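Local coordinates for protein pectate lyase (Paenibacillus sp. 0602, PDB 5GT5) that cleaves polygalacturonate, and probably partly methylated pectins, within the chain by an eliminative mechanism that probably depends on calcium, at residues S227-S232 / A310-K315; V51-N56 / F105-S110; A333-K338 / F399-F404. The protein carries 1 engineered substitution. All coordinates share one frame; numbering follows the deposited sequence.

In the fold
All three contacts belong to a pectate lyase of family 1, whose fold is a parallel beta-helix. Interactions 2 and 3 are built on its strands, about 26 Å apart at their nearest atoms; interaction 1 is also mostly buried, but in the peripheral helices, with its centre about 30 Å from the centre of the chain. Interaction 2 is buried and joins two neighbouring parallel strands by backbone hydrogen bonds, a water and a phenylalanine ring lying obliquely against a glutamate chain. Interaction 3, partly buried, sets a late loop with aromatic side chains against the outer side of strand 333-337, without hydrogen bonds between its segments. Interaction 1 is the smallest, a few aliphatic groups between a loop and a helix end.

Interaction 1: residues S227-S232 / A310-K315; sequences SAVGLS and AAIASK
The loop 227-232 passes beside the last turn of helix 306-314, its backbone coming closest where CA of V229 lies 6.0 Å from CA of A311. V229 carries the contact. Its CG1 is anti to the backbone N (chi1 -180°) and meets CG1 of I312 at 3.8 Å, while CG2 reaches both that same I312 carbon and CB of A311, the latter at 4.1 Å. The two branched side chains cross at about a right angle, so the ethyl arm of I312 runs across the fork of V229. Farther along the loop, CD1 of L231 touches CD1 of I312 at 4.2 Å, and L231 also packs on F319 and on I236 and I239 of the following helix. The tightest approach is polar against apolar: O of A228 lies 3.2 Å from CB of A311. No hydrogen bond links the segments. The carbonyl of A311 is nonetheless gripped twice, by OG of S314 at 2.9 Å, tilted 33° from the carbonyl plane, and by the hydroxyl of Y223 from helix 219-225. An alanine in place of V229 would probably open a gap beside CG1 of I312 and leave CB of A311 without its CG2 neighbour. The contact joins the connection between helices 219-225 and 233-241 to the end of helix 306-314, in the helical part outside the parallel beta-helix and away from the probable calcium site and active-site arginine.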
loop_
_atom_site.group_PDB
_atom_site.type_symbol
_atom_site.label_atom_id
_atom_site.label_comp_id
_atom_site.label_asym_id
_atom_site.label_seq_id
_atom_site.Cartn_x
_atom_site.Cartn_y
_atom_site.Cartn_z
ATOM N N SER A 227 3.051 -35.567 -43.113
ATOM C CA SER A 227 1.863 -35.701 -43.931
ATOM C C SER A 227 0.572 -35.884 -43.142
ATOM O O SER A 227 -0.503 -35.823 -43.725
ATOM C CB SER A 227 2.039 -36.895 -44.887
ATOM O OG SER A 227 2.125 -38.107 -44.158
ATOM N N ALA A 228 0.653 -36.086 -41.822
ATOM C CA ALA A 228 -0.570 -36.130 -41.029
ATOM C C ALA A 228 -1.213 -34.747 -40.915
ATOM O O ALA A 228 -2.431 -34.626 -40.714
ATOM C CB ALA A 228 -0.275 -36.688 -39.628
ATOM N N VAL A 229 -0.381 -33.705 -41.005
ATOM C CA VAL A 229 -0.855 -32.347 -40.830
ATOM C C VAL A 229 -0.538 -31.458 -42.025
ATOM O O VAL A 229 -1.422 -30.766 -42.516
ATOM C CB VAL A 229 -0.292 -31.717 -39.527
ATOM C CG1 VAL A 229 -0.794 -30.289 -39.327
ATOM C CG2 VAL A 229 -0.668 -32.569 -38.337
ATOM N N GLY A 230 0.712 -31.442 -42.476
ATOM C CA GLY A 230 1.046 -30.723 -43.705
ATOM C C GLY A 230 1.397 -29.258 -43.546
ATOM O O GLY A 230 1.327 -28.494 -44.513
ATOM N N LEU A 231 1.760 -28.846 -42.332
ATOM C CA LEU A 231 2.230 -27.468 -42.159
ATOM C C LEU A 231 3.629 -27.307 -42.696
ATOM O O LEU A 231 4.493 -28.156 -42.484
ATOM C CB LEU A 231 2.241 -27.105 -40.676
ATOM C CG LEU A 231 0.838 -26.857 -40.118
ATOM C CD1 LEU A 231 0.849 -27.011 -38.570
ATOM C CD2 LEU A 231 0.280 -25.480 -40.503
ATOM N N SER A 232 3.869 -26.186 -43.362
ATOM C CA SER A 232 5.226 -25.869 -43.794
ATOM C C SER A 232 6.035 -25.240 -42.646
ATOM O O SER A 232 5.498 -24.797 -41.631
ATOM C CB SER A 232 5.176 -24.906 -44.980
ATOM O OG SER A 232 4.718 -23.631 -44.558
ATOM N N ALA A 310 -8.047 -30.677 -36.873
ATOM C CA ALA A 310 -8.488 -31.947 -36.318
ATOM C C ALA A 310 -7.341 -32.940 -36.188
ATOM O O ALA A 310 -7.223 -33.651 -35.172
ATOM C CB ALA A 310 -9.621 -32.536 -37.175
ATOM N N ALA A 311 -6.448 -32.951 -37.178
ATOM C CA ALA A 311 -5.286 -33.822 -37.107
ATOM C C ALA A 311 -4.323 -33.423 -35.963
ATOM O O ALA A 311 -3.774 -34.290 -35.276
ATOM C CB ALA A 311 -4.569 -33.849 -38.438
ATOM N N ILE A 312 -4.167 -32.118 -35.721
ATOM C CA ILE A 312 -3.315 -31.650 -34.618
ATOM C C ILE A 312 -3.881 -32.089 -33.259
ATOM O O ILE A 312 -3.174 -32.702 -32.448
ATOM C CB ILE A 312 -3.193 -30.126 -34.688
ATOM C CG1 ILE A 312 -2.407 -29.726 -35.949
ATOM C CG2 ILE A 312 -2.539 -29.555 -33.424
ATOM C CD1 ILE A 312 -2.434 -28.209 -36.236
ATOM N N ALA A 313 -5.169 -31.839 -33.073
ATOM C CA ALA A 313 -5.820 -32.153 -31.809
ATOM C C ALA A 313 -5.939 -33.655 -31.595
ATOM O O ALA A 313 -5.881 -34.131 -30.465
ATOM C CB ALA A 313 -7.164 -31.487 -31.728
ATOM N N SER A 314 -6.061 -34.420 -32.669
ATOM C CA SER A 314 -6.261 -35.871 -32.515
ATOM C C SER A 314 -5.053 -36.551 -31.879
ATOM O O SER A 314 -5.147 -37.642 -31.304
ATOM C CB SER A 314 -6.514 -36.518 -33.875
ATOM O OG SER A 314 -5.296 -36.643 -34.597
ATOM N N LYS A 315 -3.889 -35.929 -32.002
ATOM C CA LYS A 315 -2.690 -36.481 -31.391
ATOM C C LYS A 315 -2.379 -35.866 -30.022
ATOM O O LYS A 315 -1.336 -36.155 -29.406
ATOM C CB LYS A 315 -1.482 -36.346 -32.329
ATOM C CG LYS A 315 -1.420 -37.411 -33.373
ATOM C CD LYS A 315 -1.159 -38.786 -32.786
ATOM C CE LYS A 315 -1.011 -39.816 -33.910
ATOM N NZ LYS A 315 -0.213 -40.985 -33.463
#

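Interaction 2: residues V51-N56 / F105-S110; sequences VVEIMN and FSANGS
The ring of F105 has CG1 of V51 at its edge, in the ring plane and 3.7 Å from CE1, whereas E53 approaches it obliquely, with CG 3.6 Å from CZ. The carboxylate of E53 is turned only 23° from the ring plane. CG of F105 stands between its backbone N and carbonyl carbon (chi1 82°), and the ring it carries lies against the E53 chain, which is extended beyond CG. Y30 of strand 30-33 and L442 also pack on V51 and F105. OE1 of E53 forms a salt bridge with K438 and a hydrogen bond with the hydroxyl of Y30, so the buried acid has compensating partners that would probably stabilise its negative charge. OE2 accepts a hydrogen bond from a water at 2.7 Å; that water also donates to O of I54 and accepts from N of A107, tying the two segments together. The backbones pair directly as well: N of F105 donates to O of V52 at 3.0 Å, and N of I54 donates to O of F105 at 2.8 Å. OG of S106 accepts a hydrogen bond from N of S110 at 2.9 Å and a weak one from N of G109, which hold the turn 107-110 in shape; it also bonds to O of N129, just after strand 125-128. CB of S110 meets CG2 of I54 at 3.9 Å. V52 and I54 are covered by L39 of helix 36-43. In-register parallel pairing, with strand 51-54 lying between 30-33 and 102-106, is the hallmark of stacked coils in a parallel beta-helix.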
loop_
_atom_site.group_PDB
_atom_site.type_symbol
_atom_site.label_atom_id
_atom_site.label_comp_id
_atom_site.label_asym_id
_atom_site.label_seq_id
_atom_site.Cartn_x
_atom_site.Cartn_y
_atom_site.Cartn_z
ATOM N N VAL A 51 17.694 3.913 -6.984
ATOM C CA VAL A 51 17.602 4.000 -8.440
ATOM C C VAL A 51 18.638 3.090 -9.034
ATOM O O VAL A 51 19.820 3.142 -8.649
ATOM C CB VAL A 51 17.806 5.437 -8.945
ATOM C CG1 VAL A 51 17.853 5.471 -10.466
ATOM C CG2 VAL A 51 16.724 6.372 -8.394
ATOM N N VAL A 52 18.196 2.255 -9.973
ATOM C CA VAL A 52 19.069 1.434 -10.796
ATOM C C VAL A 52 18.970 1.933 -12.247
ATOM O O VAL A 52 17.878 1.862 -12.856
ATOM C CB VAL A 52 18.682 -0.070 -10.707
ATOM C CG1 VAL A 52 19.540 -0.876 -11.698
ATOM C CG2 VAL A 52 18.852 -0.592 -9.264
ATOM N N GLU A 53 20.073 2.477 -12.796
ATOM C CA GLU A 53 20.134 2.861 -14.196
ATOM C C GLU A 53 20.860 1.775 -14.970
ATOM O O GLU A 53 22.063 1.568 -14.800
ATOM C CB GLU A 53 20.832 4.204 -14.415
ATOM C CG GLU A 53 20.688 4.639 -15.901
ATOM C CD GLU A 53 21.398 5.918 -16.248
ATOM O OE1 GLU A 53 21.839 6.648 -15.344
ATOM O OE2 GLU A 53 21.498 6.196 -17.461
ATOM N N ILE A 54 20.115 1.065 -15.812
ATOM C CA ILE A 54 20.684 0.079 -16.725
ATOM C C ILE A 54 21.343 0.859 -17.866
ATOM O O ILE A 54 20.701 1.687 -18.499
ATOM C CB ILE A 54 19.563 -0.809 -17.298
ATOM C CG1 ILE A 54 18.746 -1.419 -16.152
ATOM C CG2 ILE A 54 20.108 -1.871 -18.268
ATOM C CD1 ILE A 54 19.556 -2.313 -15.285
ATOM N N MET A 55 22.628 0.629 -18.107
ATOM C CA MET A 55 23.400 1.490 -19.000
ATOM C C MET A 55 23.483 0.961 -20.428
ATOM O O MET A 55 23.801 1.718 -21.357
ATOM C CB MET A 55 24.834 1.655 -18.444
ATOM C CG MET A 55 24.892 2.212 -17.003
ATOM S SD MET A 55 24.051 3.774 -16.842
ATOM C CE MET A 55 25.185 4.830 -17.781
ATOM N N ASN A 56 23.238 -0.328 -20.590
ATOM C CA ASN A 56 23.368 -0.983 -21.893
ATOM C C ASN A 56 22.547 -2.261 -21.875
ATOM O O ASN A 56 22.043 -2.650 -20.816
ATOM C CB ASN A 56 24.848 -1.273 -22.208
ATOM C CG ASN A 56 25.613 -1.856 -21.013
ATOM O OD1 ASN A 56 26.424 -1.160 -20.411
ATOM N ND2 ASN A 56 25.362 -3.122 -20.665
ATOM N N PHE A 105 15.416 1.742 -14.523
ATOM C CA PHE A 105 15.152 2.338 -15.814
ATOM C C PHE A 105 16.396 2.294 -16.675
ATOM O O PHE A 105 17.481 1.941 -16.184
ATOM C CB PHE A 105 14.654 3.798 -15.665
ATOM C CG PHE A 105 15.764 4.816 -15.483
ATOM C CD1 PHE A 105 16.429 4.925 -14.252
ATOM C CD2 PHE A 105 16.114 5.659 -16.524
ATOM C CE1 PHE A 105 17.457 5.852 -14.092
ATOM C CE2 PHE A 105 17.139 6.598 -16.362
ATOM C CZ PHE A 105 17.805 6.681 -15.149
ATOM N N SER A 106 16.228 2.640 -17.956
ATOM C CA SER A 106 17.398 2.995 -18.783
ATOM C C SER A 106 17.118 4.269 -19.537
ATOM O O SER A 106 15.965 4.650 -19.742
ATOM C CB SER A 106 17.766 1.872 -19.752
ATOM O OG SER A 106 16.901 1.871 -20.901
ATOM N N ALA A 107 18.193 4.935 -19.969
ATOM C CA ALA A 107 18.055 6.191 -20.671
ATOM C C ALA A 107 17.632 6.000 -22.128
ATOM O O ALA A 107 17.017 6.873 -22.697
ATOM C CB ALA A 107 19.366 6.988 -20.643
ATOM N N ASN A 108 17.947 4.858 -22.727
ATOM C CA ASN A 108 17.683 4.721 -24.162
ATOM C C ASN A 108 17.116 3.380 -24.596
ATOM O O ASN A 108 17.332 2.916 -25.723
ATOM C CB ASN A 108 18.911 5.104 -24.993
ATOM C CG ASN A 108 19.183 6.593 -24.965
ATOM O OD1 ASN A 108 18.434 7.393 -25.537
ATOM N ND2 ASN A 108 20.255 6.971 -24.303
ATOM N N GLY A 109 16.371 2.751 -23.706
ATOM C CA GLY A 109 15.642 1.553 -24.092
ATOM C C GLY A 109 16.506 0.316 -24.164
ATOM O O GLY A 109 16.356 -0.475 -25.099
ATOM N N SER A 110 17.400 0.129 -23.198
ATOM C CA SER A 110 18.223 -1.070 -23.118
ATOM C C SER A 110 17.372 -2.326 -22.960
ATOM O O SER A 110 16.266 -2.292 -22.405
ATOM C CB SER A 110 19.179 -0.982 -21.926
ATOM O OG SER A 110 20.165 0.046 -22.139
HETATM O O HOH W 1 20.867 4.387 -19.294
#

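Interaction 3: residues A333-K338 / F399-F404; sequences AVLVEK and FSWNGF
CB of A333 is the bump that enters a hollow lined by O of S400, F399 and W401: S400 O is 3.4 Å away, CE1 of F399 3.9 Å and CE3 of W401 3.8 Å. A second bump, CB of L335, presses on the far rim of the indole, 3.5 Å from CH2, and its CD2 extends the touch to CZ2. The side chains of L335 and W401 cross at about a right angle. The ring of F399 comes down beside V334, whose O lies 3.3 Å from CE1. The tip of that ring, CZ, stands 3.7 Å above the centre of the indole, while CE1 of F404 sits on the opposite face, offset toward the rim. The amide of N402 is held from outside the contact: OD1 bonds to K363 and ND2 to O of S331 and of G283; K363 also bonds to O of S400. Strand 333-337 of the parallel beta-helix lies between parallel strands 284-288 and 363-367. The C-terminal loop 399-404 packs on its outward side, with N284 touching W401 and F404 and R365 touching F399, while V334 points away from the loop and packs on S328 of strand 324-329.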
loop_
_atom_site.group_PDB
_atom_site.type_symbol
_atom_site.label_atom_id
_atom_site.label_comp_id
_atom_site.label_asym_id
_atom_site.label_seq_id
_atom_site.Cartn_x
_atom_site.Cartn_y
_atom_site.Cartn_z
ATOM N N ALA A 333 -13.967 -7.699 -11.609
ATOM C CA ALA A 333 -14.563 -6.584 -12.362
ATOM C C ALA A 333 -13.524 -6.058 -13.356
ATOM O O ALA A 333 -12.421 -5.664 -12.934
ATOM C CB ALA A 333 -14.986 -5.471 -11.431
ATOM N N VAL A 334 -13.853 -6.095 -14.656
ATOM C CA VAL A 334 -12.992 -5.541 -15.715
ATOM C C VAL A 334 -13.769 -4.501 -16.495
ATOM O O VAL A 334 -14.874 -4.794 -16.974
ATOM C CB VAL A 334 -12.537 -6.626 -16.722
ATOM C CG1 VAL A 334 -11.749 -5.983 -17.872
ATOM C CG2 VAL A 334 -11.688 -7.721 -16.035
ATOM N N LEU A 335 -13.239 -3.290 -16.590
ATOM C CA LEU A 335 -13.786 -2.287 -17.491
ATOM C C LEU A 335 -12.732 -1.954 -18.529
ATOM O O LEU A 335 -11.590 -1.618 -18.181
ATOM C CB LEU A 335 -14.172 -1.022 -16.724
ATOM C CG LEU A 335 -14.569 0.167 -17.607
ATOM C CD1 LEU A 335 -15.908 -0.080 -18.312
ATOM C CD2 LEU A 335 -14.577 1.489 -16.813
ATOM N N VAL A 336 -13.102 -2.062 -19.800
ATOM C CA VAL A 336 -12.287 -1.581 -20.935
ATOM C C VAL A 336 -12.992 -0.400 -21.549
ATOM O O VAL A 336 -14.196 -0.491 -21.827
ATOM C CB VAL A 336 -12.121 -2.660 -21.997
ATOM C CG1 VAL A 336 -11.329 -2.108 -23.180
ATOM C CG2 VAL A 336 -11.434 -3.901 -21.392
ATOM N N GLU A 337 -12.298 0.715 -21.745
ATOM C CA GLU A 337 -12.939 1.860 -22.388
ATOM C C GLU A 337 -12.061 2.596 -23.373
ATOM O O GLU A 337 -10.829 2.629 -23.237
ATOM C CB GLU A 337 -13.558 2.823 -21.384
ATOM C CG GLU A 337 -12.594 3.508 -20.507
ATOM C CD GLU A 337 -13.254 4.291 -19.360
ATOM O OE1 GLU A 337 -14.413 4.774 -19.489
ATOM O OE2 GLU A 337 -12.613 4.376 -18.299
ATOM N N LYS A 338 -12.704 3.211 -24.358
ATOM C CA LYS A 338 -12.038 4.096 -25.293
ATOM C C LYS A 338 -10.837 3.402 -25.904
ATOM O O LYS A 338 -9.754 3.956 -25.995
ATOM C CB LYS A 338 -11.648 5.406 -24.584
ATOM C CG LYS A 338 -12.814 6.184 -23.976
ATOM C CD LYS A 338 -13.560 7.023 -25.010
ATOM C CE LYS A 338 -14.708 7.802 -24.346
ATOM N NZ LYS A 338 -15.525 8.523 -25.369
ATOM N N PHE A 399 -22.493 -5.325 -14.346
ATOM C CA PHE A 399 -21.209 -4.775 -13.970
ATOM C C PHE A 399 -21.266 -3.895 -12.733
ATOM O O PHE A 399 -22.166 -3.065 -12.570
ATOM C CB PHE A 399 -20.560 -4.000 -15.125
ATOM C CG PHE A 399 -19.202 -3.477 -14.764
ATOM C CD1 PHE A 399 -18.088 -4.299 -14.880
ATOM C CD2 PHE A 399 -19.054 -2.202 -14.258
ATOM C CE1 PHE A 399 -16.861 -3.868 -14.496
ATOM C CE2 PHE A 399 -17.818 -1.741 -13.884
ATOM C CZ PHE A 399 -16.700 -2.579 -13.999
ATOM N N SER A 400 -20.282 -4.072 -11.864
ATOM C CA SER A 400 -19.999 -3.134 -10.780
ATOM C C SER A 400 -18.572 -3.423 -10.332
ATOM O O SER A 400 -18.096 -4.557 -10.485
ATOM C CB SER A 400 -20.978 -3.306 -9.614
ATOM O OG SER A 400 -20.783 -4.539 -8.955
ATOM N N TRP A 401 -17.892 -2.409 -9.809
ATOM C CA TRP A 401 -16.574 -2.601 -9.240
ATOM C C TRP A 401 -16.663 -3.372 -7.932
ATOM O O TRP A 401 -17.723 -3.461 -7.315
ATOM C CB TRP A 401 -15.919 -1.255 -8.975
ATOM C CG TRP A 401 -15.586 -0.494 -10.246
ATOM C CD1 TRP A 401 -16.160 0.676 -10.700
ATOM C CD2 TRP A 401 -14.596 -0.858 -11.227
ATOM N NE1 TRP A 401 -15.584 1.049 -11.903
ATOM C CE2 TRP A 401 -14.618 0.127 -12.235
ATOM C CE3 TRP A 401 -13.691 -1.926 -11.348
ATOM C CZ2 TRP A 401 -13.763 0.086 -13.340
ATOM C CZ3 TRP A 401 -12.849 -1.962 -12.450
ATOM C CH2 TRP A 401 -12.900 -0.974 -13.429
ATOM N N ASN A 402 -15.549 -3.921 -7.501
ATOM C CA ASN A 402 -15.478 -4.616 -6.231
ATOM C C ASN A 402 -14.888 -3.759 -5.135
ATOM O O ASN A 402 -13.719 -3.421 -5.187
ATOM C CB ASN A 402 -14.673 -5.905 -6.378
ATOM C CG ASN A 402 -15.389 -6.917 -7.230
ATOM O OD1 ASN A 402 -16.619 -7.078 -7.128
ATOM N ND2 ASN A 402 -14.644 -7.618 -8.087
ATOM N N GLY A 403 -15.711 -3.343 -4.168
ATOM C CA GLY A 403 -15.165 -2.694 -2.980
ATOM C C GLY A 403 -15.306 -1.190 -3.023
ATOM O O GLY A 403 -15.002 -0.482 -2.062
ATOM N N PHE A 404 -15.701 -0.699 -4.187
ATOM C CA PHE A 404 -15.963 0.711 -4.405
ATOM C C PHE A 404 -16.996 0.866 -5.522
ATOM O O PHE A 404 -17.243 -0.072 -6.285
ATOM C CB PHE A 404 -14.679 1.514 -4.695
ATOM C CG PHE A 404 -13.791 0.916 -5.760
ATOM C CD1 PHE A 404 -14.075 1.091 -7.105
ATOM C CD2 PHE A 404 -12.655 0.203 -5.407
ATOM C CE1 PHE A 404 -13.238 0.548 -8.083
ATOM C CE2 PHE A 404 -11.821 -0.342 -6.371
ATOM C CZ PHE A 404 -12.108 -0.176 -7.709
#